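Side-chain contacts in beta-glucuronidase (uncultured Clostridium sp., PDB 6U7J), which hydrolyses beta-D-glucuronides and, as a gut microbial glycosidase of family 2, probably sets active estrogens free from their glucuronide conjugates: residues 230-233 / 234-238; 286-289 / 290-293; 421-424 / 425-428; 438-441 / 442-445. All coordinates share one frame; numbering follows the deposited sequence.

Contact 1: residues 230-233 / 234-238. Unlike the reference sequence in segment 230-233: Arg232 (reference Leu).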
ATOM      1  N   TYR B 230     -41.354  25.461 -31.243  1.00 42.38           N
ATOM      2  CA  TYR B 230     -41.844  24.094 -31.240  1.00 41.83           C
ATOM      3  C   TYR B 230     -41.430  23.405 -29.948  1.00 48.05           C
ATOM      4  O   TYR B 230     -40.362  23.673 -29.384  1.00 46.70           O
ATOM      5  CB  TYR B 230     -41.298  23.282 -32.419  1.00 43.34           C
ATOM      6  CG  TYR B 230     -41.509  23.861 -33.804  1.00 52.20           C
ATOM      7  CD1 TYR B 230     -40.468  24.486 -34.480  1.00 50.06           C
ATOM      8  CD2 TYR B 230     -42.734  23.748 -34.455  1.00 49.81           C
ATOM      9  CE1 TYR B 230     -40.644  24.998 -35.749  1.00 50.52           C
ATOM     10  CE2 TYR B 230     -42.917  24.258 -35.727  1.00 49.36           C
ATOM     11  CZ  TYR B 230     -41.869  24.881 -36.374  1.00 52.22           C
ATOM     12  OH  TYR B 230     -42.034  25.393 -37.650  1.00 50.17           O
ATOM     13  N   ILE B 231     -42.273  22.496 -29.491  1.00 43.43           N
ATOM     14  CA  ILE B 231     -41.909  21.578 -28.428  1.00 45.77           C
ATOM     15  C   ILE B 231     -41.854  20.201 -29.063  1.00 49.31           C
ATOM     16  O   ILE B 231     -42.876  19.690 -29.545  1.00 50.34           O
ATOM     17  CB  ILE B 231     -42.889  21.638 -27.253  1.00 43.70           C
ATOM     18  CG1 ILE B 231     -42.860  23.042 -26.647  1.00 42.13           C
ATOM     19  CG2 ILE B 231     -42.534  20.585 -26.218  1.00 46.71           C
ATOM     20  CD1 ILE B 231     -43.399  23.118 -25.241  1.00 48.76           C
ATOM     21  N   ARG B 232     -40.655  19.625 -29.109  1.00 42.11           N
ATOM     22  CA  ARG B 232     -40.431  18.326 -29.719  1.00 48.20           C
ATOM     23  C   ARG B 232     -40.198  17.272 -28.644  1.00 49.73           C
ATOM     24  O   ARG B 232     -39.657  17.556 -27.570  1.00 48.05           O
ATOM     25  CB  ARG B 232     -39.238  18.362 -30.675  1.00 48.29           C
ATOM     26  CG  ARG B 232     -39.234  19.555 -31.615  1.00 50.31           C
ATOM     27  CD  ARG B 232     -38.368  19.300 -32.845  1.00 48.64           C
ATOM     28  NE  ARG B 232     -38.544  20.348 -33.847  1.00 54.01           N
ATOM     29  CZ  ARG B 232     -39.026  20.138 -35.066  1.00 55.63           C
ATOM     30  NH1 ARG B 232     -39.380  18.916 -35.429  1.00 54.40           N
ATOM     31  NH2 ARG B 232     -39.166  21.145 -35.920  1.00 54.58           N
ATOM     32  N   ASP B 233     -40.628  16.051 -28.944  1.00 49.31           N
ATOM     33  CA  ASP B 233     -40.402  14.924 -28.058  1.00 51.89           C
ATOM     34  C   ASP B 233     -39.024  14.340 -28.372  1.00 52.64           C
ATOM     35  O   ASP B 233     -38.245  14.919 -29.134  1.00 51.57           O
ATOM     36  CB  ASP B 233     -41.560  13.923 -28.172  1.00 48.51           C
ATOM     37  CG  ASP B 233     -41.625  13.215 -29.525  1.00 52.58           C
ATOM     38  OD1 ASP B 233     -40.685  13.309 -30.334  1.00 53.58           O
ATOM     39  OD2 ASP B 233     -42.644  12.541 -29.780  1.00 57.16           O
ATOM     40  N   GLU B 234     -38.704  13.180 -27.796  1.00 52.58           N
ATOM     41  CA  GLU B 234     -37.382  12.604 -28.008  1.00 53.60           C
ATOM     42  C   GLU B 234     -37.223  12.002 -29.394  1.00 55.31           C
ATOM     43  O   GLU B 234     -36.091  11.876 -29.871  1.00 58.34           O
ATOM     44  CB  GLU B 234     -37.091  11.555 -26.937  1.00 53.99           C
ATOM     45  CG  GLU B 234     -36.937  12.174 -25.561  1.00 52.74           C
ATOM     46  CD  GLU B 234     -36.258  11.252 -24.564  1.00 53.87           C
ATOM     47  OE1 GLU B 234     -36.445  10.015 -24.660  1.00 49.14           O
ATOM     48  OE2 GLU B 234     -35.550  11.782 -23.675  1.00 52.13           O
ATOM     49  N   LYS B 235     -38.323  11.640 -30.053  1.00 56.76           N
ATOM     50  CA  LYS B 235     -38.300  11.280 -31.466  1.00 56.31           C
ATOM     51  C   LYS B 235     -38.297  12.504 -32.383  1.00 60.48           C
ATOM     52  O   LYS B 235     -38.444  12.353 -33.603  1.00 62.44           O
ATOM     53  CB  LYS B 235     -39.495  10.376 -31.803  1.00 61.09           C
ATOM     54  CG  LYS B 235     -39.757   9.263 -30.783  1.00 63.23           C
ATOM     55  CD  LYS B 235     -40.916   9.608 -29.834  1.00 64.36           C
ATOM     56  CE  LYS B 235     -40.673   9.078 -28.405  1.00 66.19           C
ATOM     57  NZ  LYS B 235     -41.655   9.603 -27.391  1.00 59.42           N
ATOM     58  N   ASN B 236     -38.139  13.704 -31.816  1.00 57.90           N
ATOM     59  CA  ASN B 236     -38.108  14.986 -32.517  1.00 57.71           C
ATOM     60  C   ASN B 236     -39.438  15.354 -33.161  1.00 57.60           C
ATOM     61  O   ASN B 236     -39.507  16.345 -33.899  1.00 56.35           O
ATOM     62  CB  ASN B 236     -37.003  15.033 -33.578  1.00 54.39           C
ATOM     63  CG  ASN B 236     -36.296  16.376 -33.622  1.00 58.65           C
ATOM     64  OD1 ASN B 236     -35.598  16.756 -32.679  1.00 57.19           O
ATOM     65  ND2 ASN B 236     -36.467  17.100 -34.724  1.00 63.68           N
ATOM     66  N   GLN B 237     -40.501  14.601 -32.907  1.00 54.81           N
ATOM     67  CA  GLN B 237     -41.799  14.992 -33.438  1.00 55.29           C
ATOM     68  C   GLN B 237     -42.343  16.199 -32.681  1.00 54.53           C
ATOM     69  O   GLN B 237     -42.207  16.302 -31.457  1.00 51.10           O
ATOM     70  CB  GLN B 237     -42.778  13.820 -33.366  1.00 55.86           C
ATOM     71  CG  GLN B 237     -42.315  12.562 -34.106  1.00 62.31           C
ATOM     72  CD  GLN B 237     -43.284  11.388 -33.947  1.00 72.44           C
ATOM     73  OE1 GLN B 237     -42.871  10.246 -33.704  1.00 70.32           O
ATOM     74  NE2 GLN B 237     -44.583  11.666 -34.092  1.00 69.00           N
ATOM     75  N   VAL B 238     -42.952  17.130 -33.416  1.00 52.15           N
ATOM     76  CA  VAL B 238     -43.495  18.324 -32.775  1.00 50.59           C
ATOM     77  C   VAL B 238     -44.760  17.958 -32.014  1.00 51.01           C
ATOM     78  O   VAL B 238     -45.551  17.109 -32.448  1.00 54.28           O
ATOM     79  CB  VAL B 238     -43.744  19.427 -33.823  1.00 50.86           C
ATOM     80  CG1 VAL B 238     -44.532  20.585 -33.216  1.00 46.77           C
ATOM     81  CG2 VAL B 238     -42.413  19.922 -34.367  1.00 53.02           C
TER
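Val238 rests its CG2 methyl against two side chains of the opposite strand, Tyr230 and Arg232. Against the phenol ring it comes in obliquely, with CG2 3.8 Å from Tyr230 CD2. Against the arginine it lies over one face of the guanidinium, offset toward the rim, and CG2 is 3.4 Å from Arg232 NH1. The edge of the same guanidinium serves a different partner: NH1 donates to the backbone oxygen Asn236 O at 3.0 Å, almost in the guanidinium plane and nearly end-on to the carbonyl (C=O...N 172°). The carboxamide of Asn236 is turned almost parallel to the guanidinium, its ND2 3.5 Å from Arg232 CD. Arg232 NE, on another edge of the group, pairs with Asp268 of strand 265-271, so the plane is fixed from two directions.

At the bend, Asp233 folds its carboxylate back over the turn, CG lying between the backbone N and the carbonyl carbon (chi1 68°). Its OD1 receives Gln237 N at 2.9 Å from above the carboxylate plane. The backbone joins strands 227-232 and 238-242 through a type I turn followed by a G1-type beta bulge: Asn236 N reaches Asp233 O at 2.9 Å, Asp233 N reaches Gln237 O at 3.0 Å, and Asn236 takes the left-handed conformation (phi 66°). Lys235 NZ makes only a long salt bridge to Asp233 OD2, its stronger partner being Tyr263 OH. The chemistry implies a hairpin end closed by two backbone bonds, to which the charged groups of Arg232 and Asp233 each add one bond to a main-chain atom.

Contact 2: residues 286-289 / 290-293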
ATOM      1  N   GLN B 286     -42.747  18.591  -4.680  1.00 42.93           N
ATOM      2  CA  GLN B 286     -43.567  19.012  -3.555  1.00 44.90           C
ATOM      3  C   GLN B 286     -43.014  18.414  -2.268  1.00 43.16           C
ATOM      4  O   GLN B 286     -42.560  17.268  -2.251  1.00 42.34           O
ATOM      5  CB  GLN B 286     -45.025  18.585  -3.750  1.00 49.28           C
ATOM      6  CG  GLN B 286     -45.927  18.896  -2.569  1.00 51.81           C
ATOM      7  CD  GLN B 286     -47.315  18.332  -2.763  1.00 57.93           C
ATOM      8  OE1 GLN B 286     -47.854  18.370  -3.868  1.00 60.55           O
ATOM      9  NE2 GLN B 286     -47.896  17.790  -1.695  1.00 61.18           N
ATOM     10  N   LEU B 287     -43.077  19.191  -1.192  1.00 42.11           N
ATOM     11  CA  LEU B 287     -42.617  18.760   0.116  1.00 43.68           C
ATOM     12  C   LEU B 287     -43.786  18.597   1.077  1.00 51.50           C
ATOM     13  O   LEU B 287     -44.744  19.377   1.051  1.00 54.38           O
ATOM     14  CB  LEU B 287     -41.614  19.752   0.699  1.00 47.25           C
ATOM     15  CG  LEU B 287     -40.164  19.385   0.389  1.00 44.02           C
ATOM     16  CD1 LEU B 287     -39.931  19.561  -1.106  1.00 46.69           C
ATOM     17  CD2 LEU B 287     -39.215  20.239   1.188  1.00 44.87           C
ATOM     18  N   THR B 288     -43.701  17.575   1.919  1.00 50.13           N
ATOM     19  CA  THR B 288     -44.598  17.387   3.046  1.00 53.35           C
ATOM     20  C   THR B 288     -43.790  17.526   4.331  1.00 58.71           C
ATOM     21  O   THR B 288     -42.593  17.843   4.317  1.00 56.77           O
ATOM     22  CB  THR B 288     -45.303  16.023   2.987  1.00 51.85           C
ATOM     23  OG1 THR B 288     -44.475  15.023   3.595  1.00 54.83           O
ATOM     24  CG2 THR B 288     -45.593  15.612   1.554  1.00 49.96           C
ATOM     25  N   GLU B 289     -44.455  17.272   5.457  1.00 56.43           N
ATOM     26  CA  GLU B 289     -43.757  17.327   6.733  1.00 53.48           C
ATOM     27  C   GLU B 289     -42.670  16.267   6.813  1.00 53.08           C
ATOM     28  O   GLU B 289     -41.669  16.453   7.515  1.00 53.99           O
ATOM     29  CB  GLU B 289     -44.756  17.174   7.888  1.00 59.15           C
ATOM     30  CG  GLU B 289     -45.841  16.099   7.689  1.00 66.10           C
ATOM     31  CD  GLU B 289     -46.934  16.504   6.688  1.00 72.56           C
ATOM     32  OE1 GLU B 289     -47.683  15.614   6.216  1.00 71.08           O
ATOM     33  OE2 GLU B 289     -47.035  17.711   6.365  1.00 69.52           O
ATOM     34  N   LYS B 290     -42.831  15.159   6.084  1.00 51.29           N
ATOM     35  CA  LYS B 290     -41.892  14.052   6.208  1.00 49.26           C
ATOM     36  C   LYS B 290     -41.470  13.453   4.871  1.00 48.02           C
ATOM     37  O   LYS B 290     -40.811  12.407   4.867  1.00 49.29           O
ATOM     38  CB  LYS B 290     -42.486  12.937   7.080  1.00 48.90           C
ATOM     39  CG  LYS B 290     -42.420  13.203   8.571  1.00 52.17           C
ATOM     40  CD  LYS B 290     -43.342  12.262   9.326  1.00 51.26           C
ATOM     41  CE  LYS B 290     -43.352  12.593  10.808  1.00 48.99           C
ATOM     42  NZ  LYS B 290     -44.124  11.585  11.589  1.00 54.61           N
ATOM     43  N   GLN B 291     -41.830  14.052   3.739  1.00 49.60           N
ATOM     44  CA  GLN B 291     -41.484  13.444   2.464  1.00 46.67           C
ATOM     45  C   GLN B 291     -41.039  14.504   1.469  1.00 45.39           C
ATOM     46  O   GLN B 291     -41.313  15.697   1.616  1.00 44.46           O
ATOM     47  CB  GLN B 291     -42.645  12.620   1.900  1.00 44.63           C
ATOM     48  CG  GLN B 291     -42.771  11.253   2.567  1.00 49.36           C
ATOM     49  CD  GLN B 291     -43.853  10.372   1.962  1.00 52.71           C
ATOM     50  OE1 GLN B 291     -44.925  10.847   1.580  1.00 50.44           O
ATOM     51  NE2 GLN B 291     -43.576   9.077   1.885  1.00 49.10           N
ATOM     52  N   PHE B 292     -40.301  14.039   0.469  1.00 45.22           N
ATOM     53  CA  PHE B 292     -39.811  14.847  -0.639  1.00 41.24           C
ATOM     54  C   PHE B 292     -40.409  14.183  -1.867  1.00 41.84           C
ATOM     55  O   PHE B 292     -39.987  13.087  -2.246  1.00 43.33           O
ATOM     56  CB  PHE B 292     -38.281  14.869  -0.664  1.00 42.08           C
ATOM     57  CG  PHE B 292     -37.699  15.902  -1.585  1.00 35.54           C
ATOM     58  CD1 PHE B 292     -37.776  15.746  -2.956  1.00 34.29           C
ATOM     59  CD2 PHE B 292     -37.059  17.017  -1.077  1.00 32.70           C
ATOM     60  CE1 PHE B 292     -37.244  16.705  -3.811  1.00 36.43           C
ATOM     61  CE2 PHE B 292     -36.521  17.975  -1.932  1.00 36.12           C
ATOM     62  CZ  PHE B 292     -36.616  17.817  -3.290  1.00 34.47           C
ATOM     63  N   LEU B 293     -41.423  14.807  -2.460  1.00 40.58           N
ATOM     64  CA  LEU B 293     -42.199  14.171  -3.512  1.00 42.22           C
ATOM     65  C   LEU B 293     -41.769  14.703  -4.867  1.00 37.37           C
ATOM     66  O   LEU B 293     -41.698  15.914  -5.066  1.00 45.52           O
ATOM     67  CB  LEU B 293     -43.696  14.407  -3.305  1.00 44.26           C
ATOM     68  CG  LEU B 293     -44.283  13.984  -1.963  1.00 43.85           C
ATOM     69  CD1 LEU B 293     -45.769  14.319  -1.922  1.00 47.95           C
ATOM     70  CD2 LEU B 293     -44.072  12.499  -1.723  1.00 42.61           C
TER
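Leu293 reaches across the hairpin to Thr288, its CD1 methyl 3.7 Å from Thr288 CG2, the two side chains meeting at about a right angle. Nearer its base, Leu293 CB rests 3.3 Å from Gln286 O, the oxygen that also takes the Leu293 N-H at 2.7 Å. Gln286 is directly opposite in this antiparallel hydrogen-bonded pair, and its extended chain runs beside Leu293, pointing the same way. Pro298 of strand 297-305 packs on Leu293 as well.

Lys290 is held at its backbone: its N donates to Thr288 OG1 at 3.0 Å, which makes an ST turn. Beyond CG the chain is stretched out and leads away from the hairpin, where NZ forms a salt bridge with Asp543. Thr288 OG1 can serve the turn because it stands between its own backbone N and carbonyl carbon (chi1 86°); it takes a second, weak bond from Gln291 N at 2.8 Å.

On the other face, Leu287 CD1 lies over the Phe292 ring in a CH-pi contact, 4.1 Å from the centroid, while Phe301 meets that ring edge-to-face. The whole is a tight beta hairpin of strands 285-287 and 292-294, whose second strand pairs with strand 297-305 at the start of the TIM barrel.

Contact 3: residues 421-424 / 425-428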
ATOM      1  N   SER B 421     -24.458  29.498  14.666  1.00 40.54           N
ATOM      2  CA  SER B 421     -24.776  29.734  16.068  1.00 42.79           C
ATOM      3  C   SER B 421     -24.713  31.209  16.441  1.00 45.26           C
ATOM      4  O   SER B 421     -25.241  31.585  17.491  1.00 43.84           O
ATOM      5  CB  SER B 421     -23.803  28.969  16.952  1.00 40.53           C
ATOM      6  OG  SER B 421     -22.501  29.496  16.750  1.00 40.54           O
ATOM      7  N   GLU B 422     -24.063  32.040  15.619  1.00 40.74           N
ATOM      8  CA  GLU B 422     -23.949  33.468  15.886  1.00 43.83           C
ATOM      9  C   GLU B 422     -25.257  34.181  15.563  1.00 43.34           C
ATOM     10  O   GLU B 422     -25.871  33.932  14.521  1.00 43.60           O
ATOM     11  CB  GLU B 422     -22.818  34.081  15.055  1.00 41.92           C
ATOM     12  CG  GLU B 422     -21.440  33.472  15.314  1.00 42.11           C
ATOM     13  CD  GLU B 422     -20.363  33.996  14.358  1.00 46.61           C
ATOM     14  OE1 GLU B 422     -20.501  35.133  13.856  1.00 45.36           O
ATOM     15  OE2 GLU B 422     -19.376  33.267  14.105  1.00 48.37           O
ATOM     16  N   GLU B 423     -25.676  35.086  16.456  1.00 43.20           N
ATOM     17  CA  GLU B 423     -26.932  35.803  16.242  1.00 44.27           C
ATOM     18  C   GLU B 423     -26.885  36.636  14.968  1.00 44.67           C
ATOM     19  O   GLU B 423     -27.875  36.705  14.224  1.00 43.46           O
ATOM     20  CB  GLU B 423     -27.255  36.690  17.447  1.00 50.18           C
ATOM     21  CG  GLU B 423     -28.572  37.469  17.321  1.00 51.15           C
ATOM     22  CD  GLU B 423     -29.782  36.568  17.077  1.00 47.26           C
ATOM     23  OE1 GLU B 423     -30.624  36.903  16.212  1.00 52.91           O
ATOM     24  OE2 GLU B 423     -29.890  35.521  17.740  1.00 52.23           O
ATOM     25  N   ALA B 424     -25.733  37.252  14.681  1.00 39.83           N
ATOM     26  CA  ALA B 424     -25.609  38.048  13.469  1.00 42.77           C
ATOM     27  C   ALA B 424     -25.795  37.220  12.207  1.00 45.69           C
ATOM     28  O   ALA B 424     -25.986  37.798  11.133  1.00 45.33           O
ATOM     29  CB  ALA B 424     -24.250  38.753  13.432  1.00 40.95           C
ATOM     30  N   SER B 425     -25.757  35.889  12.303  1.00 44.02           N
ATOM     31  CA  SER B 425     -25.960  35.066  11.117  1.00 40.74           C
ATOM     32  C   SER B 425     -27.431  34.936  10.732  1.00 39.32           C
ATOM     33  O   SER B 425     -27.728  34.602   9.576  1.00 41.23           O
ATOM     34  CB  SER B 425     -25.335  33.678  11.328  1.00 41.37           C
ATOM     35  OG  SER B 425     -26.260  32.753  11.889  1.00 39.80           O
ATOM     36  N   ARG B 426     -28.358  35.206  11.655  1.00 38.82           N
ATOM     37  CA  ARG B 426     -29.775  35.069  11.329  1.00 39.40           C
ATOM     38  C   ARG B 426     -30.203  36.066  10.251  1.00 42.73           C
ATOM     39  O   ARG B 426     -30.845  35.684   9.262  1.00 40.73           O
ATOM     40  CB  ARG B 426     -30.629  35.236  12.586  1.00 44.66           C
ATOM     41  CG  ARG B 426     -32.117  34.928  12.356  1.00 46.67           C
ATOM     42  CD  ARG B 426     -32.991  35.554  13.421  1.00 48.48           C
ATOM     43  NE  ARG B 426     -32.395  35.389  14.740  1.00 50.61           N
ATOM     44  CZ  ARG B 426     -32.639  34.356  15.535  1.00 54.37           C
ATOM     45  NH1 ARG B 426     -33.481  33.409  15.132  1.00 51.36           N
ATOM     46  NH2 ARG B 426     -32.045  34.272  16.724  1.00 46.93           N
ATOM     47  N   ASN B 427     -29.863  37.349  10.422  1.00 41.71           N
ATOM     48  CA  ASN B 427     -30.209  38.346   9.405  1.00 43.83           C
ATOM     49  C   ASN B 427     -29.551  38.030   8.064  1.00 42.43           C
ATOM     50  O   ASN B 427     -30.167  38.210   7.005  1.00 41.97           O
ATOM     51  CB  ASN B 427     -29.791  39.746   9.867  1.00 44.17           C
ATOM     52  CG  ASN B 427     -30.741  40.340  10.897  1.00 52.73           C
ATOM     53  OD1 ASN B 427     -31.789  39.767  11.211  1.00 54.13           O
ATOM     54  ND2 ASN B 427     -30.363  41.491  11.446  1.00 50.42           N
ATOM     55  N   TYR B 428     -28.287  37.592   8.090  1.00 40.41           N
ATOM     56  CA  TYR B 428     -27.566  37.288   6.857  1.00 37.66           C
ATOM     57  C   TYR B 428     -28.322  36.256   6.040  1.00 36.12           C
ATOM     58  O   TYR B 428     -28.658  36.484   4.874  1.00 36.75           O
ATOM     59  CB  TYR B 428     -26.146  36.791   7.180  1.00 36.49           C
ATOM     60  CG  TYR B 428     -25.288  36.550   5.957  1.00 37.47           C
ATOM     61  CD1 TYR B 428     -25.426  35.391   5.199  1.00 34.59           C
ATOM     62  CD2 TYR B 428     -24.341  37.489   5.553  1.00 36.08           C
ATOM     63  CE1 TYR B 428     -24.658  35.181   4.077  1.00 37.95           C
ATOM     64  CE2 TYR B 428     -23.553  37.278   4.431  1.00 34.58           C
ATOM     65  CZ  TYR B 428     -23.723  36.129   3.695  1.00 36.02           C
ATOM     66  OH  TYR B 428     -22.958  35.920   2.573  1.00 37.77           O
TER
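Glu423 and Arg426 form an i to i+3 salt bridge where the chain enters helix 424-439, which follows strand 409-416 in the TIM barrel. Both chains leave the backbone with CG opposite N, and both then have to bend to meet, Glu423 at its second torsion and Arg426 at its third. The result is a side-on, two-nitrogen grip with carboxylate and guanidinium only 22° from coplanar. Arg426 NE donates to Glu423 OE1 at 2.8 Å, exactly in the guanidinium plane, and Arg426 NH2 donates to Glu423 OE2, whose syn lone pair it meets. With one nitrogen for each oxygen, neither flat group can turn without breaking a bond. Arg426 N also bonds to Glu423 O at 3.0 Å, so backbone and side chains tie the same two residues.

Glu422 and Tyr428 have their polar partners outside the segments. Glu422 turns its carboxylate away from the helix, OE2 to His419 and to Ile378 N, and OE1 to Phe379 N. Tyr428 sends its hydroxyl to His392, while Phe379 meets its ring edge-to-face.

Ser425 has an unusual rotation (chi1 91°), well past the common +60° position, and it swings the hydroxyl back toward the preceding loop. This adds a second bond to Glu422 O, which already takes Ser425 N from above the carbonyl plane at 3.0 Å: Ser425 OG lies in that plane, 2.9 Å from Glu422 O.

Contact 4: residues 438-441 / 442-445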
ATOM      1  N   LYS B 438     -37.117  34.550  -4.246  1.00 40.68           N
ATOM      2  CA  LYS B 438     -37.710  35.440  -5.244  1.00 44.93           C
ATOM      3  C   LYS B 438     -37.253  35.079  -6.655  1.00 42.97           C
ATOM      4  O   LYS B 438     -37.999  35.284  -7.616  1.00 50.11           O
ATOM      5  CB  LYS B 438     -37.408  36.914  -4.932  1.00 40.28           C
ATOM      6  CG  LYS B 438     -38.148  37.863  -5.880  1.00 50.99           C
ATOM      7  CD  LYS B 438     -38.818  39.056  -5.182  1.00 60.21           C
ATOM      8  CE  LYS B 438     -37.792  39.962  -4.517  1.00 64.91           C
ATOM      9  NZ  LYS B 438     -37.514  41.193  -5.330  1.00 67.38           N
ATOM     10  N   LEU B 439     -36.050  34.522  -6.802  1.00 39.43           N
ATOM     11  CA  LEU B 439     -35.579  34.095  -8.117  1.00 34.53           C
ATOM     12  C   LEU B 439     -36.292  32.837  -8.587  1.00 38.89           C
ATOM     13  O   LEU B 439     -36.559  32.675  -9.784  1.00 40.11           O
ATOM     14  CB  LEU B 439     -34.075  33.829  -8.074  1.00 40.09           C
ATOM     15  CG  LEU B 439     -33.115  35.003  -7.985  1.00 42.24           C
ATOM     16  CD1 LEU B 439     -31.727  34.465  -7.690  1.00 41.53           C
ATOM     17  CD2 LEU B 439     -33.126  35.792  -9.285  1.00 42.32           C
ATOM     18  N   ASP B 440     -36.559  31.909  -7.672  1.00 37.75           N
ATOM     19  CA  ASP B 440     -37.056  30.588  -8.039  1.00 42.27           C
ATOM     20  C   ASP B 440     -38.114  30.187  -7.024  1.00 42.75           C
ATOM     21  O   ASP B 440     -37.789  29.881  -5.876  1.00 46.33           O
ATOM     22  CB  ASP B 440     -35.918  29.562  -8.080  1.00 45.07           C
ATOM     23  CG  ASP B 440     -36.361  28.209  -8.630  1.00 45.55           C
ATOM     24  OD1 ASP B 440     -37.523  28.093  -9.063  1.00 45.42           O
ATOM     25  OD2 ASP B 440     -35.541  27.258  -8.638  1.00 41.39           O
ATOM     26  N   SER B 441     -39.371  30.199  -7.440  1.00 46.82           N
ATOM     27  CA  SER B 441     -40.472  29.733  -6.612  1.00 49.13           C
ATOM     28  C   SER B 441     -40.695  28.233  -6.737  1.00 47.46           C
ATOM     29  O   SER B 441     -41.565  27.692  -6.054  1.00 54.92           O
ATOM     30  CB  SER B 441     -41.757  30.476  -6.992  1.00 46.96           C
ATOM     31  OG  SER B 441     -41.929  30.507  -8.400  1.00 45.92           O
ATOM     32  N   GLU B 442     -39.922  27.554  -7.577  1.00 49.64           N
ATOM     33  CA  GLU B 442     -40.194  26.184  -7.978  1.00 50.44           C
ATOM     34  C   GLU B 442     -39.310  25.159  -7.295  1.00 45.81           C
ATOM     35  O   GLU B 442     -39.384  23.978  -7.651  1.00 51.37           O
ATOM     36  CB  GLU B 442     -40.015  26.037  -9.493  1.00 50.54           C
ATOM     37  CG  GLU B 442     -40.714  27.104 -10.304  1.00 54.69           C
ATOM     38  CD  GLU B 442     -42.204  26.919 -10.291  1.00 56.64           C
ATOM     39  OE1 GLU B 442     -42.699  26.059 -11.054  1.00 61.21           O
ATOM     40  OE2 GLU B 442     -42.874  27.617  -9.501  1.00 60.40           O
ATOM     41  N   ARG B 443     -38.453  25.561  -6.360  1.00 43.62           N
ATOM     42  CA  ARG B 443     -37.517  24.590  -5.800  1.00 44.60           C
ATOM     43  C   ARG B 443     -37.274  24.841  -4.318  1.00 40.60           C
ATOM     44  O   ARG B 443     -37.118  25.993  -3.897  1.00 37.47           O
ATOM     45  CB  ARG B 443     -36.171  24.607  -6.542  1.00 40.27           C
ATOM     46  CG  ARG B 443     -36.130  23.828  -7.848  1.00 38.27           C
ATOM     47  CD  ARG B 443     -34.748  24.015  -8.512  1.00 38.83           C
ATOM     48  NE  ARG B 443     -34.658  23.479  -9.872  1.00 33.93           N
ATOM     49  CZ  ARG B 443     -34.831  24.206 -10.973  1.00 35.35           C
ATOM     50  NH1 ARG B 443     -35.117  25.493 -10.882  1.00 35.54           N
ATOM     51  NH2 ARG B 443     -34.727  23.647 -12.167  1.00 35.16           N
ATOM     52  N   PRO B 444     -37.249  23.782  -3.519  1.00 37.49           N
ATOM     53  CA  PRO B 444     -36.873  23.902  -2.105  1.00 39.21           C
ATOM     54  C   PRO B 444     -35.469  24.470  -1.924  1.00 37.72           C
ATOM     55  O   PRO B 444     -34.607  24.362  -2.797  1.00 36.16           O
ATOM     56  CB  PRO B 444     -36.931  22.456  -1.597  1.00 36.24           C
ATOM     57  CG  PRO B 444     -37.675  21.703  -2.610  1.00 40.95           C
ATOM     58  CD  PRO B 444     -37.652  22.425  -3.904  1.00 35.70           C
ATOM     59  N   ILE B 445     -35.249  25.043  -0.743  1.00 34.10           N
ATOM     60  CA  ILE B 445     -34.030  25.738  -0.353  1.00 36.61           C
ATOM     61  C   ILE B 445     -33.470  25.037   0.878  1.00 37.53           C
ATOM     62  O   ILE B 445     -34.238  24.637   1.760  1.00 38.25           O
ATOM     63  CB  ILE B 445     -34.334  27.221  -0.034  1.00 37.12           C
ATOM     64  CG1 ILE B 445     -34.773  27.966  -1.287  1.00 33.76           C
ATOM     65  CG2 ILE B 445     -33.151  27.898   0.623  1.00 36.75           C
ATOM     66  CD1 ILE B 445     -33.789  27.861  -2.383  1.00 40.04           C
TER
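Asp440 offers its two carboxylate oxygens to two different donors of the residues that follow. OD1 accepts the backbone N-H of Glu442 at 2.9 Å, which closes an Asx turn just after the chain leaves helical geometry. OD2 accepts from Arg443 NH1, also at 2.9 Å, in a salt bridge. The two donors come from opposite faces of the carboxylate, both well out of its plane. OD2 lies in the guanidinium plane, at its edge, while the carboxylate as a whole is turned 68° to it. With CG opposite its backbone N (chi1 -173°), the carboxylate is set between the Glu442 amide and the Arg443 guanidinium. OD2 has a further donor in Trp412 NE1, so this buried charge is met by an arginine, an indole and, through OD1, a main-chain amide.

The guanidinium is just as fully employed. Beside the NH1 bond to Asp440, Arg443 NE donates to Val409 O, and NH2 donates to the carbonyl oxygens of Lys404 and His406. Its extended chain crosses the aspartate at a slant, CD lying 3.3 Å from Asp440 OD2. The carboxylate and the carbonyl oxygens probably compensate the positive charge in its buried setting. Farther out, Ser441 OG donates to Glu442 OE2 at 3.2 Å, on the anti side of that oxygen.

The turn carries the chain from helix 424-439 into strand 445-449. Tyr400 of helix 386-403 packs on Asp440, Trp412 of strand 409-416 touches Arg443, and Ile285 of strand 285-287 lies against Arg443 and Pro444.

Contacts 3 and 4 mark the two ends of helix 424-439, their centres about 22 Å apart. Contact 3 follows strand 409-416; in related family 2 enzymes the catalytic acid/base lies at the C-terminal end of the fourth barrel strand, so contact 3 is probably on the active-site side and contact 4 on the far side of the barrel. There contact 4 meets contact 2: Leu287 CD1 is 3.5 Å from Pro444 CG, joining the entry hairpin to the loop before strand 445-449. Contact 1 belongs to a separate beta domain, with its nearest atoms about 15 Å from contact 4 and its centre about 49 Å from that of contact 3.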